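Long-range contact in thermotoga maritima TmcAL (Thermotoga maritima, PDB 5Y0T), which belongs to the HIGH nucleotidyl transferase family of the HUP clan and holds adenosine-5'-rp-alpha-thio-triphosphate in this crystal structure: residues Met1-Phe13 against Ala86-Val100. Sequence-based numbering, arbitrary orientation.
Sequences MKVLGVVVEYNPF and AVCVLDATGVVTDVV. With TAT (adenosine-5'-rp-alpha-thio-triphosphate), chain E.
Gly5, with no side chain, is the shallow place in strand 3-8 into which Leu90 CD1 and Val96 CG1 pack, the latter 3.8 Å from Gly5 N, while Val99 CG2 meets Gly5 O. Farther along, Val7 is the bump. With CG1 anti to the backbone N (chi1 179°), Val7 CG1 lies 3.6 Å from Ala86 CB; CG2 touches the same methyl and also reaches Leu90 CD1. On the other face of the sheet Leu4 CD1 packs against Val100 CG2 (3.6 Å), and both side chains also touch Ala24 of helix 15-28. This is part of the Rossmann-like core expected of the HUP clan, parallel strands 3-8 and 98-103 lying between helices 79-92 and 15-28. At the start of the strand pair Val3 O accepts from Thr97 N (2.9 Å) and, more tilted, from Asp98 N, while Gly5 N gives a nearly straight bond to Asp98 O (2.7 Å). Thr97 OG1 takes the Val3 N-H (3.0 Å) and donates to Asp98 OD1, whose carboxylate is also held by Arg187 and His189. Past the last direct bond, a water accepts from Val7 N and donates to Val100 O. Such bonds probably help to hold the strand whose continuation donates Glu9 N and Tyr10 N to nucleotide O2A.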
# COMPACT_ATOMS: atom_id res chain seq x y z
N MET A 1 -41.19 -10.94 -24.57
CA MET A 1 -40.98 -9.50 -24.48
C MET A 1 -39.51 -9.13 -24.64
O MET A 1 -38.63 -9.97 -24.48
CB MET A 1 -41.48 -8.97 -23.16
CG MET A 1 -40.69 -9.52 -22.01
SD MET A 1 -40.52 -8.31 -20.68
CE MET A 1 -39.73 -9.36 -19.53
N LYS A 2 -39.25 -7.85 -24.90
CA LYS A 2 -37.89 -7.40 -25.15
C LYS A 2 -37.28 -6.62 -23.98
O LYS A 2 -37.93 -5.73 -23.41
CB LYS A 2 -37.84 -6.54 -26.41
CG LYS A 2 -38.08 -7.31 -27.71
CD LYS A 2 -37.81 -6.43 -28.93
CE LYS A 2 -38.03 -7.17 -30.23
NZ LYS A 2 -37.66 -6.32 -31.40
N VAL A 3 -36.02 -6.93 -23.67
CA VAL A 3 -35.27 -6.21 -22.65
C VAL A 3 -33.93 -5.77 -23.20
O VAL A 3 -33.11 -6.59 -23.63
CB VAL A 3 -35.03 -7.06 -21.38
CG1 VAL A 3 -34.15 -6.29 -20.39
CG2 VAL A 3 -36.37 -7.45 -20.75
N LEU A 4 -33.71 -4.46 -23.19
CA LEU A 4 -32.47 -3.87 -23.66
C LEU A 4 -31.39 -3.91 -22.59
O LEU A 4 -31.63 -3.43 -21.48
CB LEU A 4 -32.71 -2.42 -24.06
CG LEU A 4 -31.47 -1.59 -24.40
CD1 LEU A 4 -30.78 -2.19 -25.65
CD2 LEU A 4 -31.88 -0.13 -24.62
N GLY A 5 -30.24 -4.51 -22.89
CA GLY A 5 -29.06 -4.35 -22.04
C GLY A 5 -28.08 -3.35 -22.66
O GLY A 5 -27.91 -3.32 -23.89
N VAL A 6 -27.38 -2.60 -21.82
CA VAL A 6 -26.32 -1.71 -22.28
C VAL A 6 -25.13 -1.83 -21.33
O VAL A 6 -25.29 -2.02 -20.12
CB VAL A 6 -26.78 -0.22 -22.41
CG1 VAL A 6 -27.90 -0.08 -23.48
CG2 VAL A 6 -27.24 0.37 -21.07
N VAL A 7 -23.94 -1.75 -21.91
CA VAL A 7 -22.67 -1.83 -21.18
C VAL A 7 -22.10 -0.43 -21.09
O VAL A 7 -21.91 0.21 -22.11
CB VAL A 7 -21.66 -2.75 -21.89
CG1 VAL A 7 -20.32 -2.81 -21.10
CG2 VAL A 7 -22.26 -4.15 -22.08
N VAL A 8 -21.88 0.07 -19.88
CA VAL A 8 -21.60 1.50 -19.71
C VAL A 8 -20.62 1.77 -18.59
O VAL A 8 -20.38 0.94 -17.73
CB VAL A 8 -22.90 2.31 -19.42
CG1 VAL A 8 -23.94 2.13 -20.53
CG2 VAL A 8 -23.50 1.88 -18.07
N GLU A 9 -20.05 2.97 -18.61
CA GLU A 9 -19.15 3.45 -17.58
C GLU A 9 -19.70 4.77 -17.04
O GLU A 9 -19.68 4.99 -15.83
CB GLU A 9 -17.72 3.57 -18.10
CG GLU A 9 -17.17 2.18 -18.41
CD GLU A 9 -15.66 2.13 -18.33
OE1 GLU A 9 -15.00 2.88 -19.07
OE2 GLU A 9 -15.13 1.36 -17.49
N TYR A 10 -20.08 5.67 -17.95
CA TYR A 10 -20.73 6.93 -17.57
C TYR A 10 -19.82 7.75 -16.65
O TYR A 10 -20.19 8.06 -15.52
CB TYR A 10 -22.09 6.66 -16.86
CG TYR A 10 -23.20 6.11 -17.76
CD1 TYR A 10 -23.17 6.28 -19.14
CD2 TYR A 10 -24.28 5.43 -17.21
CE1 TYR A 10 -24.20 5.78 -19.96
CE2 TYR A 10 -25.31 4.93 -18.00
CZ TYR A 10 -25.28 5.11 -19.37
OH TYR A 10 -26.31 4.63 -20.16
N ASN A 11 -18.65 8.14 -17.17
CA ASN A 11 -17.60 8.76 -16.35
C ASN A 11 -17.16 10.12 -16.88
O ASN A 11 -16.02 10.27 -17.31
CB ASN A 11 -16.37 7.84 -16.28
CG ASN A 11 -15.31 8.33 -15.28
OD1 ASN A 11 -15.61 9.13 -14.40
ND2 ASN A 11 -14.08 7.88 -15.45
N PRO A 12 -18.06 11.13 -16.83
CA PRO A 12 -19.44 11.16 -16.34
C PRO A 12 -20.50 10.86 -17.43
O PRO A 12 -20.17 10.72 -18.61
CB PRO A 12 -19.58 12.60 -15.87
CG PRO A 12 -18.84 13.35 -16.97
CD PRO A 12 -17.62 12.47 -17.28
N PHE A 13 -21.78 10.81 -17.03
CA PHE A 13 -22.86 10.61 -18.00
C PHE A 13 -22.99 11.89 -18.78
O PHE A 13 -23.32 12.92 -18.19
CB PHE A 13 -24.19 10.27 -17.31
CG PHE A 13 -25.28 9.82 -18.26
CD1 PHE A 13 -25.85 10.72 -19.16
CD2 PHE A 13 -25.73 8.52 -18.23
CE1 PHE A 13 -26.86 10.31 -20.02
CE2 PHE A 13 -26.74 8.10 -19.10
CZ PHE A 13 -27.29 8.99 -20.00
N ALA A 86 -19.02 -8.22 -18.91
CA ALA A 86 -20.25 -7.48 -19.14
C ALA A 86 -21.34 -8.32 -19.79
O ALA A 86 -22.50 -8.27 -19.38
CB ALA A 86 -19.95 -6.25 -20.00
N VAL A 87 -20.98 -9.09 -20.81
CA VAL A 87 -21.96 -9.96 -21.48
C VAL A 87 -22.39 -11.09 -20.52
O VAL A 87 -23.56 -11.48 -20.48
CB VAL A 87 -21.37 -10.53 -22.81
CG1 VAL A 87 -22.27 -11.60 -23.42
CG2 VAL A 87 -21.16 -9.39 -23.81
N CYS A 88 -21.47 -11.61 -19.71
CA CYS A 88 -21.88 -12.65 -18.75
C CYS A 88 -22.94 -12.13 -17.76
O CYS A 88 -23.90 -12.84 -17.46
CB CYS A 88 -20.68 -13.18 -17.96
SG CYS A 88 -19.62 -14.33 -18.84
N VAL A 89 -22.77 -10.91 -17.27
CA VAL A 89 -23.72 -10.33 -16.34
C VAL A 89 -25.08 -10.13 -17.03
O VAL A 89 -26.12 -10.50 -16.50
CB VAL A 89 -23.26 -8.97 -15.78
CG1 VAL A 89 -24.38 -8.32 -14.97
CG2 VAL A 89 -21.99 -9.10 -14.89
N LEU A 90 -25.06 -9.49 -18.20
CA LEU A 90 -26.32 -9.30 -18.93
C LEU A 90 -27.01 -10.62 -19.23
O LEU A 90 -28.20 -10.78 -18.98
CB LEU A 90 -26.06 -8.52 -20.22
CG LEU A 90 -25.65 -7.07 -19.93
CD1 LEU A 90 -25.40 -6.29 -21.22
CD2 LEU A 90 -26.71 -6.36 -19.08
N ASP A 91 -26.26 -11.57 -19.79
CA ASP A 91 -26.83 -12.87 -20.08
C ASP A 91 -27.37 -13.57 -18.81
O ASP A 91 -28.37 -14.27 -18.86
CB ASP A 91 -25.80 -13.76 -20.77
CG ASP A 91 -26.35 -15.13 -21.10
OD1 ASP A 91 -27.08 -15.24 -22.10
OD2 ASP A 91 -26.06 -16.08 -20.35
N ALA A 92 -26.70 -13.36 -17.68
CA ALA A 92 -27.06 -14.06 -16.45
C ALA A 92 -28.37 -13.55 -15.85
O ALA A 92 -28.99 -14.24 -15.03
CB ALA A 92 -25.95 -13.96 -15.43
N THR A 93 -28.79 -12.35 -16.24
CA THR A 93 -30.05 -11.81 -15.74
C THR A 93 -31.21 -12.70 -16.12
O THR A 93 -32.24 -12.72 -15.45
CB THR A 93 -30.35 -10.42 -16.30
OG1 THR A 93 -30.49 -10.53 -17.73
CG2 THR A 93 -29.22 -9.42 -15.96
N GLY A 94 -31.04 -13.42 -17.23
CA GLY A 94 -32.05 -14.33 -17.74
C GLY A 94 -33.14 -13.62 -18.54
O GLY A 94 -34.10 -14.26 -18.98
N VAL A 95 -33.09 -12.29 -18.58
CA VAL A 95 -34.12 -11.52 -19.30
C VAL A 95 -33.69 -10.63 -20.48
O VAL A 95 -34.53 -10.19 -21.27
CB VAL A 95 -34.86 -10.60 -18.30
CG1 VAL A 95 -35.50 -11.44 -17.19
CG2 VAL A 95 -33.89 -9.58 -17.71
N VAL A 96 -32.40 -10.40 -20.64
CA VAL A 96 -31.93 -9.45 -21.64
C VAL A 96 -32.01 -10.08 -23.02
O VAL A 96 -31.56 -11.21 -23.17
CB VAL A 96 -30.50 -8.97 -21.34
CG1 VAL A 96 -29.89 -8.29 -22.58
CG2 VAL A 96 -30.51 -8.01 -20.14
N THR A 97 -32.73 -9.45 -23.95
CA THR A 97 -32.84 -9.99 -25.31
C THR A 97 -32.03 -9.27 -26.40
O THR A 97 -31.74 -9.86 -27.45
CB THR A 97 -34.31 -9.99 -25.76
OG1 THR A 97 -34.81 -8.65 -25.74
CG2 THR A 97 -35.15 -10.86 -24.83
N ASP A 98 -31.64 -8.03 -26.11
CA ASP A 98 -31.01 -7.14 -27.08
C ASP A 98 -29.96 -6.29 -26.40
O ASP A 98 -30.20 -5.74 -25.33
CB ASP A 98 -32.02 -6.20 -27.75
CG ASP A 98 -33.03 -6.91 -28.62
OD1 ASP A 98 -34.07 -7.35 -28.09
OD2 ASP A 98 -32.79 -7.00 -29.85
N VAL A 99 -28.81 -6.16 -27.04
CA VAL A 99 -27.78 -5.24 -26.57
C VAL A 99 -27.39 -4.30 -27.69
O VAL A 99 -27.20 -4.72 -28.83
CB VAL A 99 -26.54 -6.01 -26.05
CG1 VAL A 99 -25.35 -5.05 -25.88
CG2 VAL A 99 -26.86 -6.71 -24.73
N VAL A 100 -27.31 -3.01 -27.37
CA VAL A 100 -26.95 -1.97 -28.32
C VAL A 100 -25.69 -1.24 -27.87
O VAL A 100 -25.63 -0.74 -26.74
CB VAL A 100 -28.08 -0.92 -28.46
CG1 VAL A 100 -27.68 0.16 -29.45
CG2 VAL A 100 -29.39 -1.58 -28.88
N1 TAT E . -22.51 8.97 -29.70
C2 TAT E . -23.14 7.78 -29.66
N3 TAT E . -22.93 6.86 -28.69
C4 TAT E . -22.06 7.11 -27.69
C5 TAT E . -21.35 8.39 -27.65
C6 TAT E . -21.63 9.34 -28.75
N6 TAT E . -21.02 10.55 -28.80
N7 TAT E . -20.57 8.38 -26.55
C8 TAT E . -20.76 7.19 -25.93
N9 TAT E . -21.65 6.44 -26.61
PA TAT E . -19.38 4.45 -22.05
PB TAT E . -17.36 5.66 -23.81
PG TAT E . -16.20 8.27 -24.29
C1' TAT E . -22.10 5.08 -26.25
O1A TAT E . -16.89 9.63 -24.28
O1B TAT E . -15.97 5.18 -23.51
S1G TAT E . -18.75 2.62 -22.22
C2' TAT E . -20.90 4.13 -26.17
O2' TAT E . -20.47 3.71 -27.46
O2A TAT E . -19.89 4.91 -20.70
O2B TAT E . -18.06 5.17 -25.05
O2G TAT E . -15.10 8.15 -23.25
C3' TAT E . -21.44 3.01 -25.31
O3' TAT E . -22.17 2.06 -26.10
O3A TAT E . -18.26 5.53 -22.48
O3B TAT E . -17.38 7.28 -23.80
O3G TAT E . -15.81 7.73 -25.65
C4' TAT E . -22.40 3.74 -24.37
O4' TAT E . -22.67 5.03 -24.94
C5' TAT E . -21.80 3.94 -22.98
O5' TAT E . -20.57 4.65 -23.12
O HOH W 1 -36.94 -11.11 -21.68
O HOH W 2 -23.98 -1.73 -24.79